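Local coordinates for protein alpha-amylase G-6 (Bacillus halodurans, PDB 2C3H) that probably binds starch through this family 26 carbohydrate-binding module, a small all-beta domain of a larger amylase that here carries bound glucose units, at residues D26-V31 with V57-L62. Sequence-based numbering, arbitrary orientation.
Sequences DTNPKV and VESVRL
The carbonyl oxygen of Asn28 takes two backbone bonds: Ser59 N lies 2.9 Å from Asn28 O, and Glu58 N reaches the same oxygen at 2.6 Å, both donors in the carbonyl plane. Two residues thus face one, a classic beta bulge at the start of strand 59-65, and Asn28 N returns a bond to Ser59 O (2.9 Å, 161° at the hydrogen), which completes the antiparallel hydrogen-bonded pair. On the Asn28 and Ser59 face, a water joins Ser59 OG to the carbonyl oxygen of Asp26. On the buried side, Thr27 lays CG2 alongside Val60 CG2 at a tight 3.5 Å, while its CB meets Val57 CG2. Thr27 OG1, set between the backbone N and the carbonyl carbon (chi1 53°), accepts from Val31 N at 3.0 Å and also hydrogen-bonds to Glu33. Replacing Thr27 by alanine would probably leave Val31 N and Glu33 without this partner and open a gap beside Val60. Asp26 OD2, its side chain about 6 Å from a bound glucose, forms a salt bridge with Arg61 NH2, though the modelled separation is doubtfully short. A polar rim of charges, water and backbone bonds thus borders a buried apolar side where Thr27 packs on Val57 and Val60.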
loop_
_atom_site.group_PDB
_atom_site.type_symbol
_atom_site.label_atom_id
_atom_site.label_comp_id
_atom_site.label_asym_id
_atom_site.label_seq_id
_atom_site.Cartn_x
_atom_site.Cartn_y
_atom_site.Cartn_z
ATOM N N ASP A 26 -7.751 4.779 -8.474
ATOM C CA ASP A 26 -8.476 5.993 -8.150
ATOM C C ASP A 26 -7.544 7.095 -7.646
ATOM O O ASP A 26 -7.907 7.795 -6.688
ATOM C CB ASP A 26 -9.497 5.741 -7.034
ATOM C CG ASP A 26 -10.780 5.132 -7.535
ATOM O OD1 ASP A 26 -10.809 4.614 -8.689
ATOM O OD2 ASP A 26 -11.805 5.095 -6.802
ATOM N N THR A 27 -6.354 7.237 -8.245
ATOM C CA THR A 27 -5.474 8.307 -7.814
ATOM C C THR A 27 -6.120 9.673 -8.069
ATOM O O THR A 27 -6.798 9.906 -9.091
ATOM C CB THR A 27 -4.046 8.239 -8.419
ATOM O OG1 THR A 27 -4.120 8.157 -9.840
ATOM C CG2 THR A 27 -3.338 6.958 -8.017
ATOM N N ASN A 28 -5.944 10.550 -7.092
ATOM C CA ASN A 28 -6.344 11.932 -7.218
ATOM C C ASN A 28 -5.260 12.840 -6.635
ATOM O O ASN A 28 -4.930 12.758 -5.436
ATOM C CB ASN A 28 -7.673 12.178 -6.530
ATOM C CG ASN A 28 -8.213 13.555 -6.818
ATOM O OD1 ASN A 28 -8.096 14.040 -7.947
ATOM N ND2 ASN A 28 -8.791 14.212 -5.804
ATOM N N PRO A 29 -4.691 13.696 -7.476
ATOM C CA PRO A 29 -5.004 13.744 -8.902
ATOM C C PRO A 29 -4.458 12.542 -9.692
ATOM O O PRO A 29 -3.601 11.784 -9.214
ATOM C CB PRO A 29 -4.311 15.043 -9.353
ATOM C CG PRO A 29 -4.113 15.820 -8.061
ATOM C CD PRO A 29 -3.730 14.744 -7.087
ATOM N N LYS A 30 -4.959 12.389 -10.913
ATOM C CA LYS A 30 -4.653 11.225 -11.716
ATOM C C LYS A 30 -3.165 11.109 -12.025
ATOM O O LYS A 30 -2.504 12.057 -12.441
ATOM C CB LYS A 30 -5.494 11.206 -12.993
ATOM C CG LYS A 30 -5.514 9.861 -13.744
ATOM C CD LYS A 30 -5.765 8.645 -12.791
ATOM C CE LYS A 30 -7.181 8.593 -12.160
ATOM N NZ LYS A 30 -7.622 7.184 -11.930
ATOM N N VAL A 31 -2.663 9.902 -11.852
ATOM C CA VAL A 31 -1.268 9.624 -11.978
ATOM C C VAL A 31 -1.207 8.238 -12.615
ATOM O O VAL A 31 -2.222 7.545 -12.641
ATOM C CB VAL A 31 -0.632 9.772 -10.578
ATOM C CG1 VAL A 31 -0.525 8.433 -9.816
ATOM C CG2 VAL A 31 0.671 10.585 -10.638
ATOM N N VAL A 57 0.019 12.823 -5.511
ATOM C CA VAL A 57 -1.294 12.316 -5.137
ATOM C C VAL A 57 -1.777 12.894 -3.796
ATOM O O VAL A 57 -1.005 12.976 -2.833
ATOM C CB VAL A 57 -1.176 10.740 -5.124
ATOM C CG1 VAL A 57 -1.469 10.124 -3.786
ATOM C CG2 VAL A 57 -1.973 10.102 -6.245
ATOM N N GLU A 58 -3.031 13.310 -3.727
ATOM C CA GLU A 58 -3.640 13.665 -2.453
ATOM C C GLU A 58 -4.323 12.419 -1.876
ATOM O O GLU A 58 -4.179 12.107 -0.688
ATOM C CB GLU A 58 -4.725 14.755 -2.597
ATOM C CG GLU A 58 -4.279 16.159 -3.010
ATOM C CD GLU A 58 -3.381 16.864 -1.983
ATOM O OE1 GLU A 58 -3.388 16.488 -0.765
ATOM O OE2 GLU A 58 -2.661 17.814 -2.401
ATOM N N SER A 59 -5.112 11.746 -2.712
ATOM C CA SER A 59 -5.873 10.583 -2.278
ATOM C C SER A 59 -5.696 9.391 -3.256
ATOM O O SER A 59 -5.317 9.571 -4.433
ATOM C CB SER A 59 -7.345 10.946 -2.081
ATOM O OG SER A 59 -8.010 10.985 -3.332
ATOM N N VAL A 60 -5.981 8.192 -2.726
ATOM C CA VAL A 60 -5.772 6.915 -3.382
ATOM C C VAL A 60 -6.670 5.834 -2.740
ATOM O O VAL A 60 -7.062 5.959 -1.569
ATOM C CB VAL A 60 -4.249 6.535 -3.329
ATOM C CG1 VAL A 60 -3.937 5.440 -2.323
ATOM C CG2 VAL A 60 -3.747 6.150 -4.679
ATOM N N ARG A 61 -7.025 4.808 -3.532
ATOM C CA ARG A 61 -7.479 3.514 -3.002
ATOM C C ARG A 61 -6.361 2.501 -3.197
ATOM O O ARG A 61 -5.696 2.445 -4.269
ATOM C CB ARG A 61 -8.771 3.037 -3.666
ATOM C CG ARG A 61 -9.963 3.903 -3.284
ATOM C CD ARG A 61 -11.335 3.363 -3.727
ATOM N NE ARG A 61 -12.396 4.103 -3.052
ATOM C CZ ARG A 61 -12.877 5.275 -3.491
ATOM N NH1 ARG A 61 -13.834 5.875 -2.813
ATOM N NH2 ARG A 61 -12.407 5.857 -4.611
ATOM N N LEU A 62 -6.094 1.733 -2.151
ATOM C CA LEU A 62 -4.946 0.857 -2.216
ATOM C C LEU A 62 -5.175 -0.541 -1.654
ATOM O O LEU A 62 -5.974 -0.749 -0.729
ATOM C CB LEU A 62 -3.702 1.542 -1.604
ATOM C CG LEU A 62 -3.737 1.787 -0.085
ATOM C CD1 LEU A 62 -3.219 0.613 0.841
ATOM C CD2 LEU A 62 -3.007 3.074 0.196
HETATM O O HOH W 1 -9.331 9.066 -4.774
#